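Local coordinates for MIP07328p (Drosophila melanogaster, PDB 6FKK), which acts as a semaphorin axon guidance cue with chemorepellent activity, binding semaphorin receptors, probably of the plexin family, at residues Val415-Ile421 against Lys434-Glu440; Gly95-Leu99 against Cys109-Thr113; Val198-Arg203 against Ala272-Glu278. All coordinates share one frame. Residues are numbered along the deposited sequence.

In the fold
All three contacts belong to the Sema domain, a β-propeller, and none shares a strand with another. Contacts 1 and 2 are antiparallel hairpin pairings inside single four-stranded blades, both partly buried; their centres lie about 41 Å apart on opposite sides of the chain's centre. Contact 1 joins the third strand of its blade to the outermost one, contact 2 the two middle strands of another. Contact 3 is different: it links two separate blades near the middle, its centre about 6 Å from that of the chain, yet it is a surface contact. Backbone hydrogen bonds hold contacts 1 and 2, whereas contact 3 has none and relies on aliphatic side chains and one salt bridge.

Contact 1 of 3, residues Val415-Ile421 against Lys434-Glu440; sequences VTKFINI and KTVVISE
Strands 415-421 and 434-440 run antiparallel (axes 4.3 Å apart, 157°), Ile-421 pairing with Lys-434 and Ile-419 with Val-436 through two hydrogen bonds each. A classic β-bulge shifts the register: Ile-438 (-78/-53, helical) and Ser-439 both face Lys-417, whose O accepts from Ile-438 N at 2.8 Å while its N donates to Ser-439 O at 2.9 Å. On the face of Lys-417, Ile-419 (pt) lays CG1 3.7 Å from Val-436 CB and CG2 4.0 Å from Ile-438 CD1 (mt); Ile-421 (mt) has CD1 3.9 Å from Val-436 CG2 and CG2 4.0 Å from CE of Lys-434 (pttt), whose NZ hydrogen-bonds Asn-524 OD1. Lys-417 (mttp) has CD 3.5 Å from Ser-439 OG; its NZ hydrogen-bonds His-477 NE2. On the other face Phe-418 (p) sets CD2 3.7 Å from Thr-435 CG2, and Thr-416 OG1 gives Glu-440 OE2, salt-bridged to Lys-379, a weak 3.1 Å bond. Val-436 and Ile-438 touch Gln-491 and Leu-490 of the plexin repeat, so the hairpin offers it an aliphatic surface edged by Lys-417 and Lys-434.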
loop_
_atom_site.group_PDB
_atom_site.type_symbol
_atom_site.label_atom_id
_atom_site.label_comp_id
_atom_site.label_asym_id
_atom_site.label_seq_id
_atom_site.Cartn_x
_atom_site.Cartn_y
_atom_site.Cartn_z
ATOM N N VAL A 415 -5.706 -0.410 16.014
ATOM C CA VAL A 415 -6.166 0.338 14.852
ATOM C C VAL A 415 -6.401 1.779 15.280
ATOM O O VAL A 415 -7.031 2.029 16.313
ATOM C CB VAL A 415 -7.449 -0.268 14.253
ATOM C CG1 VAL A 415 -8.005 0.637 13.162
ATOM C CG2 VAL A 415 -7.171 -1.662 13.709
ATOM N N THR A 416 -5.896 2.723 14.488
ATOM C CA THR A 416 -6.000 4.146 14.788
ATOM C C THR A 416 -6.783 4.841 13.683
ATOM O O THR A 416 -6.388 4.796 12.514
ATOM C CB THR A 416 -4.613 4.778 14.935
ATOM O OG1 THR A 416 -3.940 4.209 16.064
ATOM C CG2 THR A 416 -4.733 6.282 15.127
ATOM N N LYS A 417 -7.891 5.475 14.057
ATOM C CA LYS A 417 -8.621 6.375 13.176
ATOM C C LYS A 417 -8.162 7.804 13.431
ATOM O O LYS A 417 -7.947 8.196 14.582
ATOM C CB LYS A 417 -10.131 6.289 13.410
ATOM C CG LYS A 417 -10.750 4.911 13.300
ATOM C CD LYS A 417 -12.210 4.975 13.738
ATOM C CE LYS A 417 -12.958 3.682 13.453
ATOM N NZ LYS A 417 -12.358 2.502 14.133
ATOM N N PHE A 418 -8.022 8.583 12.361
ATOM C CA PHE A 418 -7.710 9.997 12.520
ATOM C C PHE A 418 -8.050 10.746 11.242
ATOM O O PHE A 418 -8.095 10.170 10.151
ATOM C CB PHE A 418 -6.238 10.221 12.898
ATOM C CG PHE A 418 -5.267 9.986 11.772
ATOM C CD1 PHE A 418 -4.734 8.728 11.549
ATOM C CD2 PHE A 418 -4.868 11.032 10.953
ATOM C CE1 PHE A 418 -3.834 8.514 10.521
ATOM C CE2 PHE A 418 -3.971 10.823 9.923
ATOM C CZ PHE A 418 -3.453 9.562 9.708
ATOM N N ILE A 419 -8.289 12.049 11.399
ATOM C CA ILE A 419 -8.462 12.971 10.287
ATOM C C ILE A 419 -7.503 14.137 10.489
ATOM O O ILE A 419 -6.919 14.314 11.558
ATOM C CB ILE A 419 -9.913 13.479 10.154
ATOM C CG1 ILE A 419 -10.298 14.314 11.377
ATOM C CG2 ILE A 419 -10.875 12.314 9.963
ATOM C CD1 ILE A 419 -11.645 14.990 11.254
ATOM N N ASN A 420 -7.344 14.937 9.439
ATOM C CA ASN A 420 -6.457 16.091 9.462
ATOM C C ASN A 420 -7.261 17.365 9.260
ATOM O O ASN A 420 -8.196 17.401 8.454
ATOM C CB ASN A 420 -5.376 15.984 8.382
ATOM C CG ASN A 420 -4.380 14.877 8.663
ATOM O OD1 ASN A 420 -4.256 13.929 7.889
ATOM N ND2 ASN A 420 -3.661 14.995 9.773
ATOM N N ILE A 421 -6.895 18.407 10.000
ATOM C CA ILE A 421 -7.504 19.724 9.872
ATOM C C ILE A 421 -6.382 20.739 9.713
ATOM O O ILE A 421 -5.483 20.814 10.560
ATOM C CB ILE A 421 -8.389 20.076 11.079
ATOM C CG1 ILE A 421 -9.646 19.203 11.096
ATOM C CG2 ILE A 421 -8.759 21.551 11.060
ATOM C CD1 ILE A 421 -10.548 19.470 12.278
ATOM N N LYS A 434 -2.986 19.959 12.161
ATOM C CA LYS A 434 -3.172 19.170 13.367
ATOM C C LYS A 434 -3.820 17.834 13.023
ATOM O O LYS A 434 -4.428 17.665 11.963
ATOM C CB LYS A 434 -4.012 19.921 14.412
ATOM C CG LYS A 434 -5.456 20.188 14.029
ATOM C CD LYS A 434 -6.160 20.917 15.170
ATOM C CE LYS A 434 -7.643 21.128 14.901
ATOM N NZ LYS A 434 -8.316 21.797 16.054
ATOM N N THR A 435 -3.668 16.880 13.938
ATOM C CA THR A 435 -4.118 15.505 13.743
ATOM C C THR A 435 -5.196 15.195 14.772
ATOM O O THR A 435 -4.908 15.094 15.969
ATOM C CB THR A 435 -2.949 14.527 13.864
ATOM O OG1 THR A 435 -1.955 14.840 12.878
ATOM C CG2 THR A 435 -3.424 13.096 13.662
ATOM N N VAL A 436 -6.434 15.044 14.304
ATOM C CA VAL A 436 -7.564 14.724 15.169
ATOM C C VAL A 436 -7.660 13.203 15.239
ATOM O O VAL A 436 -8.153 12.556 14.314
ATOM C CB VAL A 436 -8.864 15.349 14.659
ATOM C CG1 VAL A 436 -10.017 15.018 15.598
ATOM C CG2 VAL A 436 -8.705 16.855 14.501
ATOM N N VAL A 437 -7.184 12.630 16.340
ATOM C CA VAL A 437 -7.242 11.186 16.536
ATOM C C VAL A 437 -8.649 10.810 16.979
ATOM O O VAL A 437 -9.116 11.245 18.035
ATOM C CB VAL A 437 -6.198 10.724 17.561
ATOM C CG1 VAL A 437 -6.399 9.254 17.892
ATOM C CG2 VAL A 437 -4.796 10.967 17.028
ATOM N N ILE A 438 -9.327 9.997 16.171
ATOM C CA ILE A 438 -10.691 9.593 16.495
ATOM C C ILE A 438 -10.692 8.510 17.566
ATOM O O ILE A 438 -11.364 8.639 18.597
ATOM C CB ILE A 438 -11.426 9.133 15.224
ATOM C CG1 ILE A 438 -11.519 10.286 14.225
ATOM C CG2 ILE A 438 -12.807 8.605 15.567
ATOM C CD1 ILE A 438 -12.114 9.885 12.898
ATOM N N SER A 439 -9.945 7.430 17.345
ATOM C CA SER A 439 -9.892 6.341 18.311
ATOM C C SER A 439 -8.648 5.501 18.063
ATOM O O SER A 439 -8.132 5.444 16.945
ATOM C CB SER A 439 -11.139 5.454 18.231
ATOM O OG SER A 439 -11.157 4.713 17.023
ATOM N N GLU A 440 -8.180 4.847 19.126
ATOM C CA GLU A 440 -7.124 3.842 19.031
ATOM C C GLU A 440 -7.537 2.672 19.912
ATOM O O GLU A 440 -7.470 2.765 21.141
ATOM C CB GLU A 440 -5.766 4.397 19.459
ATOM C CG GLU A 440 -4.621 3.406 19.277
ATOM C CD GLU A 440 -3.274 3.962 19.709
ATOM O OE1 GLU A 440 -2.934 3.849 20.906
ATOM O OE2 GLU A 440 -2.556 4.512 18.847
#

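Contact 2 of 3, residues Gly95-Leu99 against Cys109-Thr113; sequences GEVLL and CRHYT
Gly-95 (81/-3) and Glu-96 lead out of a turn into strand 97-99, which runs antiparallel to strand 109-112 with axes 4.7 Å apart at 158°. The register is regular: Val-97 with Tyr-112 and Leu-99 with Arg-110 are hydrogen-bonded pairs, and Leu-98 with His-111 is the non-hydrogen-bonded pair between them. Val-97 N reaches Tyr-112 O at 3.3 Å and Tyr-112 N returns to Val-97 O at 2.8 Å; Leu-99 N meets Arg-110 O at 2.9 Å and Arg-110 N meets Leu-99 O at 2.7 Å. These are the two middle strands of a four-stranded propeller blade.

On one face Leu-98 (tp) curls toward its partner and sets CD1 over the ring face of His-111, 4.1 Å from the centroid and 17° off the normal, a CH-pi contact; the same CD1 lies 4.1 Å from Cys-109 CB. Cys-109 (m) is disulfide-bonded to Cys-100 in the same hairpin. Glu-96 (mt) brings OE1 to 3.6 Å from His-111 CD2, but its salt bridge is to Arg-92.

Across the sheet, Tyr-112 (m) slants back toward Leu-99 and Arg-110, its CE1 4.0 Å from Leu-99 CB and its CB 4.1 Å from Val-97 CB. Arg-110 extends so that NH1 donates to Tyr-112 OH at 3.0 Å. Leu-99 and Tyr-112 also touch Leu-60 on the last strand of the preceding blade. The hairpin is fastened by backbone bonds and a covalent cross-link, and its Tyr-112 face turns mainly apolar side chains toward Leu-60 and Trp-62, while Arg-110 meets Asp-138 of its own blade by a salt bridge and the ring of Trp-62 by a cation-pi contact.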
loop_
_atom_site.group_PDB
_atom_site.type_symbol
_atom_site.label_atom_id
_atom_site.label_comp_id
_atom_site.label_asym_id
_atom_site.label_seq_id
_atom_site.Cartn_x
_atom_site.Cartn_y
_atom_site.Cartn_z
ATOM N N GLY A 95 -12.694 -12.984 -19.479
ATOM C CA GLY A 95 -13.496 -13.595 -18.444
ATOM C C GLY A 95 -12.803 -14.712 -17.697
ATOM O O GLY A 95 -13.386 -15.258 -16.753
ATOM N N GLU A 96 -11.581 -15.068 -18.091
ATOM C CA GLU A 96 -10.820 -16.101 -17.409
ATOM C C GLU A 96 -10.317 -15.594 -16.059
ATOM O O GLU A 96 -10.399 -14.407 -15.734
ATOM C CB GLU A 96 -9.637 -16.552 -18.265
ATOM C CG GLU A 96 -10.009 -17.385 -19.475
ATOM C CD GLU A 96 -8.790 -17.842 -20.254
ATOM O OE1 GLU A 96 -7.726 -17.199 -20.124
ATOM O OE2 GLU A 96 -8.893 -18.845 -20.992
ATOM N N VAL A 97 -9.777 -16.521 -15.272
ATOM C CA VAL A 97 -9.223 -16.228 -13.957
ATOM C C VAL A 97 -7.772 -16.688 -13.937
ATOM O O VAL A 97 -7.474 -17.832 -14.296
ATOM C CB VAL A 97 -10.029 -16.909 -12.835
ATOM C CG1 VAL A 97 -9.252 -16.886 -11.528
ATOM C CG2 VAL A 97 -11.379 -16.228 -12.669
ATOM N N LEU A 98 -6.876 -15.799 -13.524
ATOM C CA LEU A 98 -5.456 -16.105 -13.426
ATOM C C LEU A 98 -5.094 -16.352 -11.968
ATOM O O LEU A 98 -5.423 -15.542 -11.096
ATOM C CB LEU A 98 -4.614 -14.965 -14.002
ATOM C CG LEU A 98 -3.094 -15.084 -13.874
ATOM C CD1 LEU A 98 -2.588 -16.369 -14.514
ATOM C CD2 LEU A 98 -2.409 -13.871 -14.485
ATOM N N LEU A 99 -4.427 -17.473 -11.705
ATOM C CA LEU A 99 -4.007 -17.825 -10.355
ATOM C C LEU A 99 -2.567 -18.309 -10.378
ATOM O O LEU A 99 -2.219 -19.193 -11.168
ATOM C CB LEU A 99 -4.910 -18.906 -9.750
ATOM C CG LEU A 99 -6.103 -18.422 -8.927
ATOM C CD1 LEU A 99 -6.804 -19.606 -8.277
ATOM C CD2 LEU A 99 -5.653 -17.418 -7.879
ATOM N N CYS A 109 1.719 -20.660 -12.700
ATOM C CA CYS A 109 0.497 -19.906 -12.944
ATOM C C CYS A 109 -0.507 -20.778 -13.687
ATOM O O CYS A 109 -0.132 -21.684 -14.438
ATOM C CB CYS A 109 0.763 -18.630 -13.753
ATOM S SG CYS A 109 1.603 -17.299 -12.857
ATOM N N ARG A 110 -1.789 -20.493 -13.474
ATOM C CA ARG A 110 -2.862 -21.247 -14.104
ATOM C C ARG A 110 -3.961 -20.303 -14.565
ATOM O O ARG A 110 -4.148 -19.218 -14.007
ATOM C CB ARG A 110 -3.469 -22.291 -13.158
ATOM C CG ARG A 110 -2.703 -23.598 -13.056
ATOM C CD ARG A 110 -3.492 -24.600 -12.226
ATOM N NE ARG A 110 -2.717 -25.790 -11.889
ATOM C CZ ARG A 110 -3.122 -26.720 -11.031
ATOM N NH1 ARG A 110 -4.293 -26.593 -10.420
ATOM N NH2 ARG A 110 -2.358 -27.773 -10.778
ATOM N N HIS A 111 -4.689 -20.735 -15.589
ATOM C CA HIS A 111 -5.884 -20.052 -16.061
ATOM C C HIS A 111 -7.094 -20.945 -15.822
ATOM O O HIS A 111 -7.035 -22.157 -16.052
ATOM C CB HIS A 111 -5.770 -19.697 -17.545
ATOM C CG HIS A 111 -4.662 -18.738 -17.853
ATOM N ND1 HIS A 111 -3.333 -19.106 -17.841
ATOM C CD2 HIS A 111 -4.684 -17.424 -18.178
ATOM C CE1 HIS A 111 -2.586 -18.062 -18.148
ATOM N NE2 HIS A 111 -3.382 -17.028 -18.357
ATOM N N TYR A 112 -8.187 -20.346 -15.355
ATOM C CA TYR A 112 -9.368 -21.093 -14.950
ATOM C C TYR A 112 -10.599 -20.597 -15.696
ATOM O O TYR A 112 -10.612 -19.504 -16.269
ATOM C CB TYR A 112 -9.604 -20.993 -13.436
ATOM C CG TYR A 112 -8.659 -21.833 -12.607
ATOM C CD1 TYR A 112 -7.424 -21.339 -12.208
ATOM C CD2 TYR A 112 -9.005 -23.122 -12.219
ATOM C CE1 TYR A 112 -6.559 -22.106 -11.447
ATOM C CE2 TYR A 112 -8.146 -23.896 -11.459
ATOM C CZ TYR A 112 -6.925 -23.384 -11.076
ATOM O OH TYR A 112 -6.069 -24.151 -10.318
ATOM N N THR A 113 -11.639 -21.426 -15.677
ATOM C CA THR A 113 -12.923 -21.085 -16.279
ATOM C C THR A 113 -14.065 -21.777 -15.542
ATOM O O THR A 113 -14.019 -22.984 -15.302
ATOM C CB THR A 113 -12.978 -21.475 -17.763
ATOM O OG1 THR A 113 -12.024 -20.700 -18.499
ATOM C CG2 THR A 113 -14.372 -21.231 -18.323
#

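Contact 3 of 3, residues Val198-Arg203 against Ala272-Glu278; sequences VGAIER and AISPIVE
This is a side-chain contact between two blades: the innermost strand 196-203 of one lies beside the innermost strand 265-279 of the next, with no hydrogen bond between them. The touching parts point roughly the same way (24° apart), but the CA atoms diverge, from 5.6 Å at Val-198 and Ala-272 through 6.5 Å at Gly-199 and Ile-273 to 7.2 Å at Ile-201 and Pro-275. Val-198 (m) puts CG2 4.0 Å from Ile-273 CG2. Ile-273 (pt) extends its CD1 to 3.8 Å from Gly-199 CA, close enough that an ideal CB on that glycine would clash with it at 2.5 Å. Val-198 and Gly-199 form a classic β-bulge opposite Phe-210, in the next strand of their own blade.

In a β-propeller, here the seven-bladed sema fold, the inner strands of successive blades stand side by side round the central axis. Strand 265-279 is interrupted around Pro-275. Ile-201 (mm) lies between Ile-273 and Ile-276, its CG1 4.1 Å from Ile-273 CD1 and its CG2 3.5 Å from Ile-276 CG1. Past it, Ile-276 (mt) has CD1 3.7 Å from Arg-203 CD. The arginine (tp at chi1 and chi2) runs on to Glu-278, NH1 to OE2 at 3.6 Å, a long salt bridge, while its NH2 hydrogen-bonds Ser-283 OG on the following strand of the second blade.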
loop_
_atom_site.group_PDB
_atom_site.type_symbol
_atom_site.label_atom_id
_atom_site.label_comp_id
_atom_site.label_asym_id
_atom_site.label_seq_id
_atom_site.Cartn_x
_atom_site.Cartn_y
_atom_site.Cartn_z
ATOM N N VAL A 198 6.265 -3.020 -1.789
ATOM C CA VAL A 198 5.088 -2.830 -0.950
ATOM C C VAL A 198 3.822 -2.560 -1.748
ATOM O O VAL A 198 2.732 -2.547 -1.155
ATOM C CB VAL A 198 5.303 -1.699 0.082
ATOM C CG1 VAL A 198 6.593 -1.913 0.863
ATOM C CG2 VAL A 198 5.297 -0.343 -0.605
ATOM N N GLY A 199 3.913 -2.339 -3.058
ATOM C CA GLY A 199 2.715 -2.099 -3.841
ATOM C C GLY A 199 2.957 -1.679 -5.275
ATOM O O GLY A 199 4.058 -1.252 -5.636
ATOM N N ALA A 200 1.922 -1.795 -6.105
ATOM C CA ALA A 200 1.992 -1.413 -7.507
ATOM C C ALA A 200 0.652 -0.826 -7.923
ATOM O O ALA A 200 -0.393 -1.438 -7.685
ATOM C CB ALA A 200 2.351 -2.610 -8.395
ATOM N N ILE A 201 0.682 0.358 -8.534
ATOM C CA ILE A 201 -0.527 1.065 -8.941
ATOM C C ILE A 201 -0.416 1.425 -10.415
ATOM O O ILE A 201 0.622 1.930 -10.860
ATOM C CB ILE A 201 -0.764 2.337 -8.106
ATOM C CG1 ILE A 201 -0.632 2.051 -6.607
ATOM C CG2 ILE A 201 -2.135 2.901 -8.414
ATOM C CD1 ILE A 201 -1.780 1.256 -6.029
ATOM N N GLU A 202 -1.487 1.178 -11.165
ATOM C CA GLU A 202 -1.590 1.614 -12.551
ATOM C C GLU A 202 -2.155 3.028 -12.602
ATOM O O GLU A 202 -3.094 3.356 -11.869
ATOM C CB GLU A 202 -2.486 0.658 -13.345
ATOM C CG GLU A 202 -2.750 1.080 -14.783
ATOM C CD GLU A 202 -3.933 0.351 -15.397
ATOM O OE1 GLU A 202 -4.584 -0.439 -14.681
ATOM O OE2 GLU A 202 -4.213 0.570 -16.595
ATOM N N ARG A 203 -1.584 3.864 -13.468
ATOM C CA ARG A 203 -2.019 5.258 -13.553
ATOM C C ARG A 203 -1.541 5.875 -14.858
ATOM O O ARG A 203 -0.333 5.914 -15.115
ATOM C CB ARG A 203 -1.495 6.059 -12.363
ATOM C CG ARG A 203 -1.864 7.534 -12.386
ATOM C CD ARG A 203 -3.312 7.758 -11.988
ATOM N NE ARG A 203 -3.610 9.177 -11.822
ATOM C CZ ARG A 203 -4.703 9.646 -11.233
ATOM N NH1 ARG A 203 -5.606 8.806 -10.745
ATOM N NH2 ARG A 203 -4.892 10.955 -11.126
ATOM N N ALA A 272 3.738 0.192 3.781
ATOM C CA ALA A 272 2.462 -0.105 3.146
ATOM C C ALA A 272 1.958 1.133 2.420
ATOM O O ALA A 272 2.304 2.262 2.776
ATOM C CB ALA A 272 1.419 -0.573 4.166
ATOM N N ILE A 273 1.130 0.904 1.399
ATOM C CA ILE A 273 0.456 1.974 0.680
ATOM C C ILE A 273 -1.010 1.604 0.511
ATOM O O ILE A 273 -1.404 0.441 0.619
ATOM C CB ILE A 273 1.087 2.264 -0.699
ATOM C CG1 ILE A 273 0.901 1.068 -1.635
ATOM C CG2 ILE A 273 2.558 2.625 -0.555
ATOM C CD1 ILE A 273 1.264 1.360 -3.075
ATOM N N SER A 274 -1.814 2.614 0.251
ATOM C CA SER A 274 -3.224 2.473 -0.052
ATOM C C SER A 274 -3.452 2.635 -1.546
ATOM O O SER A 274 -2.577 3.123 -2.267
ATOM C CB SER A 274 -4.035 3.523 0.714
ATOM O OG SER A 274 -3.765 4.824 0.217
ATOM N N PRO A 275 -4.613 2.225 -2.057
ATOM C CA PRO A 275 -4.948 2.540 -3.451
ATOM C C PRO A 275 -5.026 4.044 -3.654
ATOM O O PRO A 275 -5.046 4.830 -2.703
ATOM C CB PRO A 275 -6.313 1.874 -3.655
ATOM C CG PRO A 275 -6.382 0.818 -2.608
ATOM C CD PRO A 275 -5.624 1.355 -1.432
ATOM N N ILE A 276 -5.066 4.453 -4.924
ATOM C CA ILE A 276 -5.193 5.873 -5.221
ATOM C C ILE A 276 -6.524 6.379 -4.689
ATOM O O ILE A 276 -7.590 5.842 -5.014
ATOM C CB ILE A 276 -5.055 6.134 -6.727
ATOM C CG1 ILE A 276 -3.624 5.862 -7.184
ATOM C CG2 ILE A 276 -5.440 7.571 -7.049
ATOM C CD1 ILE A 276 -3.359 6.275 -8.614
ATOM N N VAL A 277 -6.464 7.408 -3.852
ATOM C CA VAL A 277 -7.639 8.004 -3.229
ATOM C C VAL A 277 -7.991 9.285 -3.970
ATOM O O VAL A 277 -7.106 10.080 -4.315
ATOM C CB VAL A 277 -7.386 8.274 -1.733
ATOM C CG1 VAL A 277 -8.493 9.126 -1.143
ATOM C CG2 VAL A 277 -7.263 6.964 -0.976
ATOM N N GLU A 278 -9.280 9.485 -4.228
ATOM C CA GLU A 278 -9.767 10.680 -4.911
ATOM C C GLU A 278 -10.341 11.627 -3.862
ATOM O O GLU A 278 -11.474 11.454 -3.406
ATOM C CB GLU A 278 -10.803 10.314 -5.969
ATOM C CG GLU A 278 -10.261 9.449 -7.097
ATOM C CD GLU A 278 -9.235 10.168 -7.957
ATOM O OE1 GLU A 278 -9.226 11.419 -7.968
ATOM O OE2 GLU A 278 -8.436 9.480 -8.626
#